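Local atomic coordinates of epsin-3 (Saccharomyces cerevisiae, PDB entry 3ONK), a protein that helps recruit clathrin to the Golgi network and endosomes and binds membranes enriched in phosphatidylinositol-3,5-bisphosphate, its ENTH domain being the part modelled here. Residues A[104-107]-A[108-112]; A[49-52]-A[53-57]; A[8-11]-A[12-15]; A[83-86]-A[87-91]; A[73-76]-A[77-81]. All coordinates share one frame; numbering follows the deposited sequence.

Interaction 1 (A[104-107]-A[108-112]); sequences YIDS and QGRDQ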
loop_
_atom_site.group_PDB
_atom_site.type_symbol
_atom_site.label_atom_id
_atom_site.label_comp_id
_atom_site.label_asym_id
_atom_site.label_seq_id
_atom_site.Cartn_x
_atom_site.Cartn_y
_atom_site.Cartn_z
ATOM N N TYR A 104 -0.481 -18.371 -2.419
ATOM C CA TYR A 104 -0.823 -18.568 -3.808
ATOM C C TYR A 104 0.414 -18.939 -4.623
ATOM O O TYR A 104 1.437 -18.250 -4.580
ATOM C CB TYR A 104 -1.524 -17.323 -4.381
ATOM C CG TYR A 104 -1.982 -17.490 -5.813
ATOM C CD1 TYR A 104 -1.395 -16.765 -6.839
ATOM C CD2 TYR A 104 -2.991 -18.389 -6.141
ATOM C CE1 TYR A 104 -1.802 -16.922 -8.154
ATOM C CE2 TYR A 104 -3.401 -18.557 -7.447
ATOM C CZ TYR A 104 -2.803 -17.819 -8.454
ATOM O OH TYR A 104 -3.204 -17.984 -9.760
ATOM N N ILE A 105 0.313 -20.051 -5.342
ATOM C CA ILE A 105 1.295 -20.414 -6.360
ATOM C C ILE A 105 0.597 -20.284 -7.724
ATOM O O ILE A 105 -0.473 -20.853 -7.922
ATOM C CB ILE A 105 1.853 -21.845 -6.111
ATOM C CG1 ILE A 105 2.514 -21.907 -4.732
ATOM C CG2 ILE A 105 2.839 -22.249 -7.193
ATOM C CD1 ILE A 105 3.203 -23.216 -4.426
ATOM N N ASP A 106 1.165 -19.510 -8.652
ATOM C CA ASP A 106 0.477 -19.304 -9.927
ATOM C C ASP A 106 0.584 -20.515 -10.853
ATOM O O ASP A 106 1.126 -21.557 -10.469
ATOM C CB ASP A 106 0.897 -17.999 -10.630
ATOM C CG ASP A 106 2.368 -17.958 -10.978
ATOM O OD1 ASP A 106 2.976 -19.022 -11.172
ATOM O OD2 ASP A 106 2.925 -16.849 -11.060
ATOM N N SER A 107 0.041 -20.374 -12.060
ATOM C CA SER A 107 -0.014 -21.473 -13.022
ATOM C C SER A 107 1.380 -21.771 -13.573
ATOM O O SER A 107 1.586 -22.771 -14.256
ATOM C CB SER A 107 -0.998 -21.151 -14.153
ATOM O OG SER A 107 -0.686 -19.915 -14.784
ATOM N N GLN A 108 2.331 -20.899 -13.241
ATOM C CA GLN A 108 3.716 -21.025 -13.686
ATOM C C GLN A 108 4.521 -21.767 -12.645
ATOM O O GLN A 108 5.724 -21.976 -12.798
ATOM C CB GLN A 108 4.314 -19.642 -13.872
ATOM C CG GLN A 108 3.432 -18.705 -14.675
ATOM C CD GLN A 108 3.623 -18.882 -16.156
ATOM O OE1 GLN A 108 4.752 -18.973 -16.636
ATOM N NE2 GLN A 108 2.518 -18.930 -16.899
ATOM N N GLY A 109 3.850 -22.151 -11.570
ATOM C CA GLY A 109 4.532 -22.788 -10.465
ATOM C C GLY A 109 5.295 -21.782 -9.621
ATOM O O GLY A 109 6.205 -22.153 -8.886
ATOM N N ARG A 110 4.938 -20.505 -9.725
ATOM C CA ARG A 110 5.607 -19.489 -8.919
ATOM C C ARG A 110 4.823 -19.159 -7.666
ATOM O O ARG A 110 3.612 -18.921 -7.715
ATOM C CB ARG A 110 5.859 -18.210 -9.724
ATOM C CG ARG A 110 6.825 -18.401 -10.873
ATOM C CD ARG A 110 7.680 -17.166 -11.116
ATOM N NE ARG A 110 8.871 -17.533 -11.872
ATOM C CZ ARG A 110 8.872 -17.772 -13.177
ATOM N NH1 ARG A 110 7.746 -17.659 -13.872
ATOM N NH2 ARG A 110 9.999 -18.118 -13.786
ATOM N N ASP A 111 5.525 -19.124 -6.542
ATOM C CA ASP A 111 4.906 -18.801 -5.266
ATOM C C ASP A 111 4.814 -17.280 -5.154
ATOM O O ASP A 111 5.805 -16.607 -4.915
ATOM C CB ASP A 111 5.740 -19.415 -4.130
ATOM C CG ASP A 111 5.232 -19.053 -2.739
ATOM O OD1 ASP A 111 4.441 -18.097 -2.587
ATOM O OD2 ASP A 111 5.645 -19.747 -1.787
ATOM N N GLN A 112 3.622 -16.740 -5.374
ATOM C CA GLN A 112 3.414 -15.296 -5.307
ATOM C C GLN A 112 3.021 -14.861 -3.887
ATOM O O GLN A 112 3.253 -13.717 -3.493
ATOM C CB GLN A 112 2.337 -14.861 -6.316
ATOM C CG GLN A 112 2.603 -15.299 -7.778
ATOM C CD GLN A 112 3.835 -14.642 -8.401
ATOM O OE1 GLN A 112 4.170 -14.912 -9.558
ATOM N NE2 GLN A 112 4.519 -13.782 -7.633
HETATM O O HOH W 1 2.123 -18.659 -1.024
#

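Interaction 2 (A[49-52]-A[53-57]); sequences LSMI and FRRFT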
loop_
_atom_site.group_PDB
_atom_site.type_symbol
_atom_site.label_atom_id
_atom_site.label_comp_id
_atom_site.label_asym_id
_atom_site.label_seq_id
_atom_site.Cartn_x
_atom_site.Cartn_y
_atom_site.Cartn_z
ATOM N N LEU A 49 -7.466 6.018 0.525
ATOM C CA LEU A 49 -7.749 4.971 1.497
ATOM C C LEU A 49 -8.711 3.901 0.951
ATOM O O LEU A 49 -8.385 2.715 0.917
ATOM C CB LEU A 49 -8.358 5.622 2.743
ATOM C CG LEU A 49 -8.110 4.979 4.102
ATOM C CD1 LEU A 49 -6.672 5.248 4.560
ATOM C CD2 LEU A 49 -9.145 5.494 5.134
ATOM N N SER A 50 -9.905 4.332 0.553
ATOM C CA SER A 50 -10.882 3.447 -0.064
ATOM C C SER A 50 -10.229 2.573 -1.119
ATOM O O SER A 50 -10.286 1.343 -1.052
ATOM C CB SER A 50 -11.964 4.267 -0.742
ATOM O OG SER A 50 -12.396 5.308 0.114
ATOM N N MET A 51 -9.603 3.231 -2.086
ATOM C CA MET A 51 -9.027 2.566 -3.239
ATOM C C MET A 51 -7.983 1.513 -2.858
ATOM O O MET A 51 -7.962 0.417 -3.425
ATOM C CB MET A 51 -8.410 3.608 -4.175
ATOM C CG MET A 51 -9.412 4.578 -4.803
ATOM S SD MET A 51 -10.606 3.788 -5.902
ATOM C CE MET A 51 -9.571 2.613 -6.753
ATOM N N ILE A 52 -7.117 1.842 -1.900
ATOM C CA ILE A 52 -6.025 0.939 -1.549
ATOM C C ILE A 52 -6.522 -0.340 -0.899
ATOM O O ILE A 52 -6.023 -1.420 -1.193
ATOM C CB ILE A 52 -4.985 1.580 -0.608
ATOM C CG1 ILE A 52 -4.101 2.566 -1.369
ATOM C CG2 ILE A 52 -4.085 0.494 -0.014
ATOM C CD1 ILE A 52 -2.821 2.952 -0.609
ATOM N N PHE A 53 -7.506 -0.223 -0.012
ATOM C CA PHE A 53 -7.965 -1.400 0.721
ATOM C C PHE A 53 -8.983 -2.225 -0.069
ATOM O O PHE A 53 -9.123 -3.424 0.166
ATOM C CB PHE A 53 -8.494 -1.024 2.101
ATOM C CG PHE A 53 -7.447 -0.424 3.004
ATOM C CD1 PHE A 53 -6.252 -1.088 3.234
ATOM C CD2 PHE A 53 -7.663 0.787 3.632
ATOM C CE1 PHE A 53 -5.280 -0.550 4.070
ATOM C CE2 PHE A 53 -6.689 1.341 4.474
ATOM C CZ PHE A 53 -5.497 0.670 4.685
ATOM N N ARG A 54 -9.679 -1.591 -1.011
ATOM C CA ARG A 54 -10.556 -2.328 -1.917
ATOM C C ARG A 54 -9.815 -3.539 -2.427
ATOM O O ARG A 54 -10.384 -4.608 -2.595
ATOM C CB ARG A 54 -11.000 -1.461 -3.095
ATOM C CG ARG A 54 -11.966 -0.365 -2.687
ATOM C CD ARG A 54 -12.574 0.363 -3.870
ATOM N NE ARG A 54 -13.478 1.407 -3.400
ATOM C CZ ARG A 54 -14.742 1.196 -3.049
ATOM N NH1 ARG A 54 -15.261 -0.026 -3.126
ATOM N NH2 ARG A 54 -15.490 2.208 -2.624
ATOM N N ARG A 55 -8.523 -3.358 -2.660
ATOM C CA ARG A 55 -7.686 -4.421 -3.191
ATOM C C ARG A 55 -7.575 -5.616 -2.230
ATOM O O ARG A 55 -7.717 -6.769 -2.648
ATOM C CB ARG A 55 -6.307 -3.861 -3.557
ATOM C CG ARG A 55 -6.109 -3.651 -5.060
ATOM C CD ARG A 55 -7.206 -2.771 -5.671
ATOM N NE ARG A 55 -6.754 -1.398 -5.907
ATOM C CZ ARG A 55 -7.561 -0.362 -6.141
ATOM N NH1 ARG A 55 -8.886 -0.530 -6.169
ATOM N NH2 ARG A 55 -7.038 0.847 -6.336
ATOM N N PHE A 56 -7.350 -5.332 -0.947
ATOM C CA PHE A 56 -7.153 -6.371 0.064
ATOM C C PHE A 56 -8.363 -7.255 0.241
ATOM O O PHE A 56 -8.249 -8.409 0.666
ATOM C CB PHE A 56 -6.802 -5.753 1.420
ATOM C CG PHE A 56 -5.580 -4.901 1.389
ATOM C CD1 PHE A 56 -4.798 -4.837 0.247
ATOM C CD2 PHE A 56 -5.203 -4.165 2.493
ATOM C CE1 PHE A 56 -3.665 -4.050 0.209
ATOM C CE2 PHE A 56 -4.075 -3.374 2.458
ATOM C CZ PHE A 56 -3.303 -3.320 1.319
ATOM N N THR A 57 -9.528 -6.715 -0.077
ATOM C CA THR A 57 -10.771 -7.384 0.284
ATOM C C THR A 57 -11.249 -8.390 -0.774
ATOM O O THR A 57 -12.113 -9.220 -0.506
ATOM C CB THR A 57 -11.858 -6.356 0.648
ATOM O OG1 THR A 57 -12.247 -5.636 -0.525
ATOM C CG2 THR A 57 -11.312 -5.368 1.680
#

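Interaction 3 (A[8-11]-A[12-15]); sequences NYTE and MEGK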
loop_
_atom_site.group_PDB
_atom_site.type_symbol
_atom_site.label_atom_id
_atom_site.label_comp_id
_atom_site.label_asym_id
_atom_site.label_seq_id
_atom_site.Cartn_x
_atom_site.Cartn_y
_atom_site.Cartn_z
ATOM N N ASN A 8 -17.337 6.528 -11.579
ATOM C CA ASN A 8 -16.219 7.150 -12.283
ATOM C C ASN A 8 -15.162 7.662 -11.325
ATOM O O ASN A 8 -15.443 8.464 -10.441
ATOM C CB ASN A 8 -16.698 8.291 -13.176
ATOM C CG ASN A 8 -17.660 7.821 -14.253
ATOM O OD1 ASN A 8 -17.319 6.985 -15.092
ATOM N ND2 ASN A 8 -18.872 8.348 -14.223
ATOM N N TYR A 9 -13.936 7.209 -11.512
ATOM C CA TYR A 9 -12.879 7.556 -10.588
ATOM C C TYR A 9 -12.453 9.020 -10.705
ATOM O O TYR A 9 -12.313 9.543 -11.796
ATOM C CB TYR A 9 -11.718 6.589 -10.783
ATOM C CG TYR A 9 -12.169 5.160 -10.570
ATOM C CD1 TYR A 9 -12.355 4.299 -11.645
ATOM C CD2 TYR A 9 -12.456 4.691 -9.297
ATOM C CE1 TYR A 9 -12.782 3.001 -11.458
ATOM C CE2 TYR A 9 -12.884 3.393 -9.089
ATOM C CZ TYR A 9 -13.049 2.551 -10.175
ATOM O OH TYR A 9 -13.481 1.258 -9.977
ATOM N N THR A 10 -12.282 9.687 -9.570
ATOM C CA THR A 10 -11.672 11.008 -9.570
ATOM C C THR A 10 -10.212 10.852 -10.022
ATOM O O THR A 10 -9.682 9.732 -10.114
ATOM C CB THR A 10 -11.685 11.655 -8.174
ATOM O OG1 THR A 10 -10.862 10.877 -7.298
ATOM C CG2 THR A 10 -13.105 11.715 -7.603
ATOM N N GLU A 11 -9.576 11.978 -10.304
ATOM C CA GLU A 11 -8.184 11.999 -10.729
ATOM C C GLU A 11 -7.311 11.207 -9.773
ATOM O O GLU A 11 -6.489 10.400 -10.201
ATOM C CB GLU A 11 -7.664 13.428 -10.772
ATOM C CG GLU A 11 -7.699 14.078 -12.122
ATOM C CD GLU A 11 -6.797 15.290 -12.154
ATOM O OE1 GLU A 11 -5.549 15.120 -12.087
ATOM O OE2 GLU A 11 -7.341 16.409 -12.219
ATOM N N MET A 12 -7.491 11.448 -8.478
ATOM C CA MET A 12 -6.668 10.779 -7.471
ATOM C C MET A 12 -6.984 9.283 -7.362
ATOM O O MET A 12 -6.088 8.465 -7.188
ATOM C CB MET A 12 -6.792 11.470 -6.110
ATOM C CG MET A 12 -5.905 10.879 -5.010
ATOM S SD MET A 12 -4.138 10.868 -5.402
ATOM C CE MET A 12 -3.754 12.605 -5.571
ATOM N N GLU A 13 -8.257 8.926 -7.446
ATOM C CA GLU A 13 -8.635 7.516 -7.431
ATOM C C GLU A 13 -8.080 6.823 -8.678
ATOM O O GLU A 13 -7.738 5.638 -8.642
ATOM C CB GLU A 13 -10.157 7.355 -7.361
ATOM C CG GLU A 13 -10.754 7.822 -6.054
ATOM C CD GLU A 13 -12.260 8.006 -6.117
ATOM O OE1 GLU A 13 -12.830 8.005 -7.230
ATOM O OE2 GLU A 13 -12.876 8.149 -5.043
ATOM N N GLY A 14 -7.967 7.574 -9.771
ATOM C CA GLY A 14 -7.370 7.058 -10.991
ATOM C C GLY A 14 -5.872 6.809 -10.832
ATOM O O GLY A 14 -5.329 5.843 -11.364
ATOM N N LYS A 15 -5.194 7.696 -10.114
ATOM C CA LYS A 15 -3.771 7.540 -9.885
ATOM C C LYS A 15 -3.515 6.285 -9.047
ATOM O O LYS A 15 -2.648 5.469 -9.384
ATOM C CB LYS A 15 -3.207 8.784 -9.194
ATOM C CG LYS A 15 -3.037 9.984 -10.107
ATOM C CD LYS A 15 -2.279 11.103 -9.392
ATOM C CE LYS A 15 -1.747 12.137 -10.363
ATOM N NZ LYS A 15 -2.812 12.670 -11.236
#

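Interaction 4 (A[83-86]-A[87-91]); sequences ERFI and DDTRN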
loop_
_atom_site.group_PDB
_atom_site.type_symbol
_atom_site.label_atom_id
_atom_site.label_comp_id
_atom_site.label_asym_id
_atom_site.label_seq_id
_atom_site.Cartn_x
_atom_site.Cartn_y
_atom_site.Cartn_z
ATOM N N GLU A 83 0.929 12.537 8.237
ATOM C CA GLU A 83 0.809 11.859 9.527
ATOM C C GLU A 83 -0.625 11.376 9.759
ATOM O O GLU A 83 -0.859 10.321 10.366
ATOM C CB GLU A 83 1.200 12.826 10.638
ATOM C CG GLU A 83 1.596 12.168 11.918
ATOM C CD GLU A 83 2.967 11.564 11.824
ATOM O OE1 GLU A 83 3.925 12.331 11.563
ATOM O OE2 GLU A 83 3.076 10.329 12.016
ATOM N N ARG A 84 -1.586 12.165 9.282
ATOM C CA ARG A 84 -3.001 11.835 9.429
ATOM C C ARG A 84 -3.353 10.562 8.661
ATOM O O ARG A 84 -4.281 9.839 9.031
ATOM C CB ARG A 84 -3.874 13.011 8.976
ATOM C CG ARG A 84 -3.937 14.168 10.002
ATOM C CD ARG A 84 -4.344 15.513 9.371
ATOM N NE ARG A 84 -4.956 16.455 10.325
ATOM C CZ ARG A 84 -4.332 17.024 11.361
ATOM N NH1 ARG A 84 -3.057 16.756 11.623
ATOM N NH2 ARG A 84 -4.990 17.862 12.154
ATOM N N PHE A 85 -2.614 10.293 7.590
ATOM C CA PHE A 85 -2.847 9.093 6.787
ATOM C C PHE A 85 -2.434 7.815 7.520
ATOM O O PHE A 85 -3.047 6.759 7.332
ATOM C CB PHE A 85 -2.097 9.195 5.455
ATOM C CG PHE A 85 -2.218 7.966 4.603
ATOM C CD1 PHE A 85 -1.224 7.002 4.612
ATOM C CD2 PHE A 85 -3.344 7.757 3.821
ATOM C CE1 PHE A 85 -1.336 5.869 3.828
ATOM C CE2 PHE A 85 -3.463 6.623 3.052
ATOM C CZ PHE A 85 -2.458 5.686 3.043
ATOM N N ILE A 86 -1.366 7.902 8.324
ATOM C CA ILE A 86 -0.942 6.793 9.187
ATOM C C ILE A 86 -2.010 6.558 10.257
ATOM O O ILE A 86 -2.359 5.419 10.563
ATOM C CB ILE A 86 0.393 7.112 9.944
ATOM C CG1 ILE A 86 1.475 7.649 9.002
ATOM C CG2 ILE A 86 0.869 5.912 10.757
ATOM C CD1 ILE A 86 1.718 6.785 7.807
ATOM N N ASP A 87 -2.505 7.649 10.843
ATOM C CA ASP A 87 -3.611 7.569 11.790
ATOM C C ASP A 87 -4.771 6.817 11.133
ATOM O O ASP A 87 -5.277 5.837 11.688
ATOM C CB ASP A 87 -4.064 8.971 12.236
ATOM C CG ASP A 87 -3.057 9.657 13.157
ATOM O OD1 ASP A 87 -3.217 10.865 13.429
ATOM O OD2 ASP A 87 -2.104 8.999 13.617
ATOM N N ASP A 88 -5.183 7.265 9.947
ATOM C CA ASP A 88 -6.261 6.595 9.200
ATOM C C ASP A 88 -5.978 5.110 8.996
ATOM O O ASP A 88 -6.810 4.265 9.311
ATOM C CB ASP A 88 -6.436 7.239 7.831
ATOM C CG ASP A 88 -7.013 8.640 7.909
ATOM O OD1 ASP A 88 -7.358 9.104 9.018
ATOM O OD2 ASP A 88 -7.133 9.271 6.844
ATOM N N THR A 89 -4.788 4.808 8.484
ATOM C CA THR A 89 -4.382 3.435 8.189
ATOM C C THR A 89 -4.385 2.554 9.439
ATOM O O THR A 89 -4.759 1.390 9.383
ATOM C CB THR A 89 -2.974 3.392 7.532
ATOM O OG1 THR A 89 -2.956 4.202 6.344
ATOM C CG2 THR A 89 -2.598 1.960 7.173
ATOM N N ARG A 90 -3.959 3.104 10.569
ATOM C CA ARG A 90 -3.989 2.338 11.820
ATOM C C ARG A 90 -5.378 1.801 12.185
ATOM O O ARG A 90 -5.489 0.735 12.798
ATOM C CB ARG A 90 -3.362 3.139 12.967
ATOM C CG ARG A 90 -1.847 3.043 12.956
ATOM C CD ARG A 90 -1.181 4.072 13.844
ATOM N NE ARG A 90 0.235 3.771 14.022
ATOM C CZ ARG A 90 1.040 4.436 14.842
ATOM N NH1 ARG A 90 0.578 5.468 15.549
ATOM N NH2 ARG A 90 2.305 4.074 14.947
ATOM N N ASN A 91 -6.426 2.533 11.791
ATOM C CA ASN A 91 -7.807 2.121 12.030
ATOM C C ASN A 91 -8.227 0.897 11.201
ATOM O O ASN A 91 -9.326 0.371 11.372
ATOM C CB ASN A 91 -8.773 3.293 11.780
ATOM C CG ASN A 91 -8.580 4.437 12.770
ATOM O OD1 ASN A 91 -8.073 4.235 13.869
ATOM N ND2 ASN A 91 -8.990 5.647 12.382
#

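Interaction 5 (A[73-76]-A[77-81]); sequences LLDY and LIKHG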
loop_
_atom_site.group_PDB
_atom_site.type_symbol
_atom_site.label_atom_id
_atom_site.label_comp_id
_atom_site.label_asym_id
_atom_site.label_seq_id
_atom_site.Cartn_x
_atom_site.Cartn_y
_atom_site.Cartn_z
ATOM N N LEU A 73 2.674 0.531 -2.384
ATOM C CA LEU A 73 2.184 1.912 -2.299
ATOM C C LEU A 73 1.993 2.357 -0.851
ATOM O O LEU A 73 2.361 3.467 -0.470
ATOM C CB LEU A 73 0.851 2.057 -3.039
ATOM C CG LEU A 73 0.197 3.440 -3.034
ATOM C CD1 LEU A 73 1.152 4.547 -3.499
ATOM C CD2 LEU A 73 -1.066 3.430 -3.905
ATOM N N LEU A 74 1.405 1.476 -0.053
ATOM C CA LEU A 74 1.061 1.791 1.320
ATOM C C LEU A 74 2.337 1.941 2.146
ATOM O O LEU A 74 2.412 2.765 3.058
ATOM C CB LEU A 74 0.149 0.689 1.870
ATOM C CG LEU A 74 -0.818 0.886 3.039
ATOM C CD1 LEU A 74 -1.710 2.122 2.922
ATOM C CD2 LEU A 74 -1.674 -0.379 3.180
ATOM N N ASP A 75 3.359 1.166 1.803
ATOM C CA ASP A 75 4.647 1.336 2.453
ATOM C C ASP A 75 5.203 2.731 2.164
ATOM O O ASP A 75 5.642 3.455 3.058
ATOM C CB ASP A 75 5.640 0.279 1.962
ATOM C CG ASP A 75 6.957 0.336 2.712
ATOM O OD1 ASP A 75 6.965 0.002 3.911
ATOM O OD2 ASP A 75 7.975 0.751 2.114
ATOM N N TYR A 76 5.188 3.100 0.896
ATOM C CA TYR A 76 5.714 4.392 0.490
ATOM C C TYR A 76 4.961 5.515 1.207
ATOM O O TYR A 76 5.566 6.485 1.647
ATOM C CB TYR A 76 5.605 4.545 -1.032
ATOM C CG TYR A 76 6.291 5.776 -1.582
ATOM C CD1 TYR A 76 7.621 5.730 -2.004
ATOM C CD2 TYR A 76 5.612 6.989 -1.670
ATOM C CE1 TYR A 76 8.243 6.862 -2.514
ATOM C CE2 TYR A 76 6.228 8.124 -2.167
ATOM C CZ TYR A 76 7.540 8.058 -2.584
ATOM O OH TYR A 76 8.146 9.194 -3.075
ATOM N N LEU A 77 3.645 5.364 1.343
ATOM C CA LEU A 77 2.808 6.430 1.887
ATOM C C LEU A 77 3.036 6.608 3.373
ATOM O O LEU A 77 2.985 7.716 3.897
ATOM C CB LEU A 77 1.331 6.166 1.618
ATOM C CG LEU A 77 0.878 6.231 0.157
ATOM C CD1 LEU A 77 -0.612 5.925 0.058
ATOM C CD2 LEU A 77 1.192 7.591 -0.473
ATOM N N ILE A 78 3.298 5.501 4.053
ATOM C CA ILE A 78 3.632 5.574 5.454
ATOM C C ILE A 78 4.958 6.304 5.663
ATOM O O ILE A 78 5.133 7.014 6.651
ATOM C CB ILE A 78 3.560 4.181 6.091
ATOM C CG1 ILE A 78 2.088 3.729 6.090
ATOM C CG2 ILE A 78 4.128 4.200 7.500
ATOM C CD1 ILE A 78 1.888 2.265 6.199
ATOM N N LYS A 79 5.858 6.198 4.692
ATOM C CA LYS A 79 7.154 6.879 4.769
ATOM C C LYS A 79 7.129 8.312 4.238
ATOM O O LYS A 79 7.937 9.145 4.647
ATOM C CB LYS A 79 8.226 6.076 4.023
ATOM C CG LYS A 79 8.578 4.756 4.694
ATOM C CD LYS A 79 9.330 3.826 3.747
ATOM C CE LYS A 79 9.450 2.428 4.341
ATOM N NZ LYS A 79 10.118 1.479 3.398
ATOM N N HIS A 80 6.199 8.608 3.336
ATOM C CA HIS A 80 6.213 9.911 2.668
ATOM C C HIS A 80 4.956 10.751 2.912
ATOM O O HIS A 80 4.991 11.981 2.785
ATOM C CB HIS A 80 6.455 9.757 1.156
ATOM C CG HIS A 80 7.719 9.024 0.813
ATOM N ND1 HIS A 80 8.908 9.667 0.541
ATOM C CD2 HIS A 80 7.974 7.698 0.701
ATOM C CE1 HIS A 80 9.844 8.768 0.288
ATOM N NE2 HIS A 80 9.303 7.566 0.376
ATOM N N GLY A 81 3.859 10.082 3.261
ATOM C CA GLY A 81 2.543 10.694 3.302
ATOM C C GLY A 81 2.275 11.441 4.588
ATOM O O GLY A 81 3.113 11.481 5.470
#

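Interaction 1 (A[104-107]-A[108-112])
Asp-106 OD1 sits at the tight end of this hairpin-like loop, gripped by two backbone N-H groups that reach it from opposite faces of the carboxylate plane: Gln-108 N at 2.9 Å from OD1, and Arg-110 N along a straighter line (155°). The side chain gets there because its chi1 of 61° folds the carboxylate back over the turn. That turn is a type I beta turn from Asp-106 to Gly-109, closed by Gly-109 N on Asp-106 O at 3.0 Å. Behind it the two arms are joined by Asp-106 N to Arg-110 O, 2.7 Å, and by Gln-112 N to Tyr-104 O, 2.8 Å, with Ile-105 bridged to Asp-111. The other side is looser. Ser-107 and Gln-108 are exposed, and so is Ile-105, whose branches are merely laid along the other arm, CG1 4.0 Å from Asp-111 CA. A water links Tyr-104 N to Asp-111 OD1, which also caps Ile-114 N at the start of helix 113-127.

Interaction 2 (A[49-52]-A[53-57])
The Phe-56 ring has Ile-52 O over one face, 3.8 Å from Phe-56 CE1 and offset toward the rim, while the CG2 branch of Ile-52 approaches Phe-56 CZ at 4.1 Å. On the Phe-53 ring, Ile-52 CG2 lies over one face and Phe-56 CD2 meets the edge in plane; Leu-49 crosses the ring at CE2, its CD1 3.9 Å from Phe-53 CE2. One methyl of Ile-52 thus serves both phenyl rings: chi1 of -75° puts CG1 beside the backbone N and leaves CG2 anti to it, on the side of the rings. This is the C-terminal part of helix 42-57 in the all-helical ENTH fold, and its apolar side faces inward: Ile-52 and Phe-53 reach Leu-74 of helix 64-80, and Phe-53 also touches Thr-89 of helix 83-90. Phe-53 N bonds to Leu-49 O at 3.2 Å. Around the other side, Met-51 reaches toward helix 11-19, and Thr-57 OG1 donates to Arg-54 O at 3.0 Å.

Interaction 3 (A[8-11]-A[12-15])
A capping box opens helix 11-19, the first helix of the modelled ENTH domain: Thr-10, at the N-cap, and Glu-13, three residues on, exchange side chain for backbone. In one direction Glu-13 N gives its hydrogen to Thr-10 OG1 over 3.3 Å, a long but nearly straight bond (165°). In the other, Thr-10 N donates to Glu-13 OE1 at 2.9 Å, meeting that oxygen from above the carboxylate plane. Each torsion suits its half of the exchange. A chi1 of 65° turns the threonine hydroxyl in over the first turn, while the glutamate chain, extended beyond CG, reaches back to the N-cap. The Tyr-9 ring stands nearly square to the carboxylate, 79° between planes, with OE1 at its edge; Tyr-9 CB lies 3.8 Å from Glu-13 CB. The first backbone turn follows with Gly-14 N to Thr-10 O, 2.8 Å, and Lys-15 N to Glu-11 O, 3.0 Å. Glu-11 and Lys-15 run side by side in a long salt bridge, OE1 to NZ 3.8 Å. Thr-10 OG1 is also hydrogen-bonded to Glu-47 OE2 of helix 42-57. The box thus gives a partner to Glu-13 N, which has no carbonyl a full turn earlier within the helix, and ties down the N-H of the N-cap residue; the carboxylates gathered there would probably interact favourably with the helix dipole.

Interaction 4 (A[83-86]-A[87-91])
Thr-89 OG1 folds back onto the preceding turn of helix 83-90 and donates to Phe-85 O at 2.7 Å. Its hydroxyl is anti to the carbonyl carbon and beside its own backbone N (chi1 -56°), the setting from which a helical threonine can reach the carbonyl four residues back. Thr-89 N bonds to the same oxygen, 2.9 Å away, and the two donors come to Phe-85 O from opposite faces of its carbonyl plane. The hydroxyl also lies over one face of the Phe-85 ring, offset toward the rim, with OG1 3.4 Å from CE1; the ring is carried there by CG standing anti to the backbone N (chi1 177°). One residue along, Ile-86 and Arg-90 make a different pair. The arginine chain is extended from CG to NE, so its aliphatic part passes Ile-86 O, CG lying 3.4 Å from it, and Ile-86 CG2 comes over one face of the guanidinium, 4.0 Å from NE. The charged end then goes on to Leu-127 O and to a salt bridge with Asp-130. Asp-88 packs on Leu-49 and Arg-45 of helix 42-57. Phe-85 packs between Leu-49 of helix 42-57 and Leu-74 and Leu-77 of helix 64-80, whereas Ile-86 turns to Ile-78 of helix 64-80, Leu-127 of helix 113-127 and Ile-133 of helix 130-143.

Interaction 5 (A[73-76]-A[77-81])
The last two turns of helix 64-80, a central helix of the ENTH bundle, carry a stacked aromatic pair and a salt bridge, each linking residues four apart. Tyr-76 and His-80 lie face to face, ring centroids 3.6 Å apart and planes at 16°, with His-80 CD2 over the centre of the tyrosine ring and Tyr-76 CZ over that of the imidazole. With chi1 at -172° the tyrosine side chain leaves its own N-H behind and runs out where the imidazole meets it; beyond, the hydroxyl makes a weak hydrogen bond to Asp-33. On the inner side Leu-73 CD1 meets Leu-77 CG at 4.0 Å, while Leu-74 CG and Ile-78 CD1 approach more loosely, 4.4 Å. These apolar residues are buried, Leu-73 and Leu-74 against Ile-52 of helix 42-57, Ile-78 against Leu-126 of helix 113-127. Backbone bonds join Leu-77 N to Leu-73 O, 2.9 Å, and Ile-78 N to Leu-74 O, 3.0 Å. Gly-81 then leaves the helical backbone, its N still bonded to Leu-77 O. Nearer the surface the extended Lys-79 chain crosses obliquely to Asp-75, and its NZ donates to the syn lone pair of OD2 at 2.6 Å.

From the N terminus the order is interaction 3, 2, 5, 4, 1, all in series; none nests in or crosses another. Interaction 3 starts helix 11-19 and touches interaction 2 through Met-51, which packs on Glu-13 and Tyr-9. Interactions 2, 5 and 4 lie on helices 42-57, 64-80 and 83-90 and touch pairwise: Ile-52 on Leu-77, Leu-49 on Phe-85, Ile-86 on Ile-78, so three helices share one interior. Interactions 4 and 5, on consecutive helices, have centres about 11 Å apart. Interaction 1 alone closes a loop outside the helices, between 93-97 and 113-127; its nearest atoms stay about 12 Å from interaction 2, and its centre about 33 Å from that of interaction 4.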